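Side-chain contact in isomerase/lactonizing enzyme (Agrobacterium tumefaciens, PDB 1RVK), which is a magnesium-binding member of the enolase superfamily whose substrate is not established, though it probably abstracts a proton next to a carboxylate as its relatives do: residues D77-R80 with L81-L85. Sequence-based numbering, arbitrary orientation.
Sequences DRER and LWQDL
Arg80 and Asp84, one helical turn apart, are joined by water rather than by a direct ion pair: NH1 of Arg80 stays 4.0 Å from OD2 of Asp84, and the guanidinium and carboxylate planes are inclined by 62°. One water bridges that gap, accepting a hydrogen bond from Arg80 NH1 at 2.9 Å and donating to Asp84 OD2; a second donates both to Arg80 O and to Asp84 OD1. Arg80 O also accepts the backbone N-H of Asp84, so two donors grip it. With CG anti to the backbone N (chi1 177°) and a bend at chi3, the Arg80 chain turns its guanidinium back to Asp77, where NH2 meets OD1 at 2.8 Å in a salt bridge whose hydrogen bond is nearly straight (165°) and uses the anti lone pair of Asp77 OD1, which lies in the guanidinium plane; Glu73 is a further partner of NH2. Leu81 sets CG 3.2 Å from Asp77 O and CD2 4.0 Å from Arg80 NH1, while its side chain packs on Val69 and Leu70 of helix 59-70. Glu79 and Gln83 run side by side, with Glu79 salt-bridged to Lys294. The i to i+4 backbone bonds, beginning with Leu81 N to Asp77 O at 2.9 Å, mark the first turns of helix 78-89, an amphipathic helix of the enolase-type N-terminal domain.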
loop_
_atom_site.group_PDB
_atom_site.type_symbol
_atom_site.label_atom_id
_atom_site.label_comp_id
_atom_site.label_asym_id
_atom_site.label_seq_id
_atom_site.Cartn_x
_atom_site.Cartn_y
_atom_site.Cartn_z
ATOM N N ASP A 77 17.653 12.182 -13.050
ATOM C CA ASP A 77 17.755 13.117 -11.933
ATOM C C ASP A 77 16.516 13.049 -11.051
ATOM O O ASP A 77 15.905 14.074 -10.744
ATOM C CB ASP A 77 17.922 14.537 -12.468
ATOM C CG ASP A 77 19.254 14.746 -13.157
ATOM O OD1 ASP A 77 19.376 15.734 -13.907
ATOM O OD2 ASP A 77 20.180 13.931 -12.941
ATOM N N ARG A 78 16.166 11.837 -10.635
ATOM C CA ARG A 78 14.986 11.602 -9.809
ATOM C C ARG A 78 14.908 12.430 -8.532
ATOM O O ARG A 78 13.825 12.865 -8.141
ATOM C CB ARG A 78 14.886 10.117 -9.461
ATOM C CG ARG A 78 14.670 9.216 -10.671
ATOM C CD ARG A 78 14.497 7.772 -10.238
ATOM N NE ARG A 78 15.717 7.228 -9.652
ATOM C CZ ARG A 78 16.740 6.752 -10.353
ATOM N NH1 ARG A 78 17.812 6.283 -9.726
ATOM N NH2 ARG A 78 16.690 6.729 -11.677
ATOM N N GLU A 79 16.039 12.637 -7.866
ATOM C CA GLU A 79 16.017 13.424 -6.642
ATOM C C GLU A 79 15.688 14.884 -6.955
ATOM O O GLU A 79 14.863 15.498 -6.278
ATOM C CB GLU A 79 17.361 13.328 -5.913
ATOM C CG GLU A 79 17.387 14.022 -4.551
ATOM C CD GLU A 79 16.400 13.428 -3.553
ATOM O OE1 GLU A 79 15.859 12.330 -3.811
ATOM O OE2 GLU A 79 16.174 14.057 -2.497
ATOM N N ARG A 80 16.322 15.439 -7.986
ATOM C CA ARG A 80 16.059 16.827 -8.356
ATOM C C ARG A 80 14.620 17.009 -8.816
ATOM O O ARG A 80 13.969 17.990 -8.461
ATOM C CB ARG A 80 17.009 17.282 -9.469
ATOM C CG ARG A 80 16.741 18.710 -9.957
ATOM C CD ARG A 80 17.867 19.213 -10.849
ATOM N NE ARG A 80 18.012 18.436 -12.078
ATOM C CZ ARG A 80 17.211 18.539 -13.135
ATOM N NH1 ARG A 80 16.193 19.392 -13.123
ATOM N NH2 ARG A 80 17.433 17.795 -14.211
ATOM N N LEU A 81 14.117 16.059 -9.597
ATOM C CA LEU A 81 12.753 16.161 -10.097
ATOM C C LEU A 81 11.717 15.986 -8.987
ATOM O O LEU A 81 10.698 16.679 -8.969
ATOM C CB LEU A 81 12.530 15.143 -11.222
ATOM C CG LEU A 81 13.452 15.364 -12.430
ATOM C CD1 LEU A 81 13.219 14.286 -13.480
ATOM C CD2 LEU A 81 13.193 16.737 -13.021
ATOM N N TRP A 82 11.982 15.075 -8.053
ATOM C CA TRP A 82 11.050 14.858 -6.951
ATOM C C TRP A 82 11.008 16.111 -6.088
ATOM O O TRP A 82 9.938 16.571 -5.694
ATOM C CB TRP A 82 11.483 13.670 -6.087
ATOM C CG TRP A 82 10.436 13.267 -5.088
ATOM C CD1 TRP A 82 9.395 12.403 -5.289
ATOM C CD2 TRP A 82 10.292 13.763 -3.752
ATOM N NE1 TRP A 82 8.609 12.334 -4.162
ATOM C CE2 TRP A 82 9.136 13.159 -3.204
ATOM C CE3 TRP A 82 11.025 14.663 -2.965
ATOM C CZ2 TRP A 82 8.695 13.428 -1.903
ATOM C CZ3 TRP A 82 10.583 14.932 -1.669
ATOM C CH2 TRP A 82 9.429 14.314 -1.154
ATOM N N GLN A 83 12.181 16.665 -5.794
ATOM C CA GLN A 83 12.245 17.863 -4.970
ATOM C C GLN A 83 11.563 19.042 -5.658
ATOM O O GLN A 83 10.954 19.877 -4.990
ATOM C CB GLN A 83 13.703 18.206 -4.629
ATOM C CG GLN A 83 14.422 17.136 -3.785
ATOM C CD GLN A 83 13.999 17.107 -2.313
ATOM O OE1 GLN A 83 14.441 16.244 -1.545
ATOM N NE2 GLN A 83 13.154 18.048 -1.915
ATOM N N ASP A 84 11.649 19.116 -6.987
ATOM C CA ASP A 84 10.992 20.211 -7.708
ATOM C C ASP A 84 9.477 20.127 -7.545
ATOM O O ASP A 84 8.810 21.142 -7.353
ATOM C CB ASP A 84 11.322 20.192 -9.205
ATOM C CG ASP A 84 12.697 20.763 -9.518
ATOM O OD1 ASP A 84 13.237 21.546 -8.705
ATOM O OD2 ASP A 84 13.232 20.437 -10.599
ATOM N N LEU A 85 8.936 18.916 -7.639
ATOM C CA LEU A 85 7.498 18.702 -7.490
ATOM C C LEU A 85 7.063 18.969 -6.048
ATOM O O LEU A 85 6.019 19.575 -5.806
ATOM C CB LEU A 85 7.141 17.262 -7.860
ATOM C CG LEU A 85 6.475 16.849 -9.179
ATOM C CD1 LEU A 85 6.315 18.007 -10.130
ATOM C CD2 LEU A 85 7.295 15.732 -9.793
HETATM O O HOH W 1 15.169 20.343 -7.241
HETATM O O HOH W 2 15.513 21.581 -11.316
#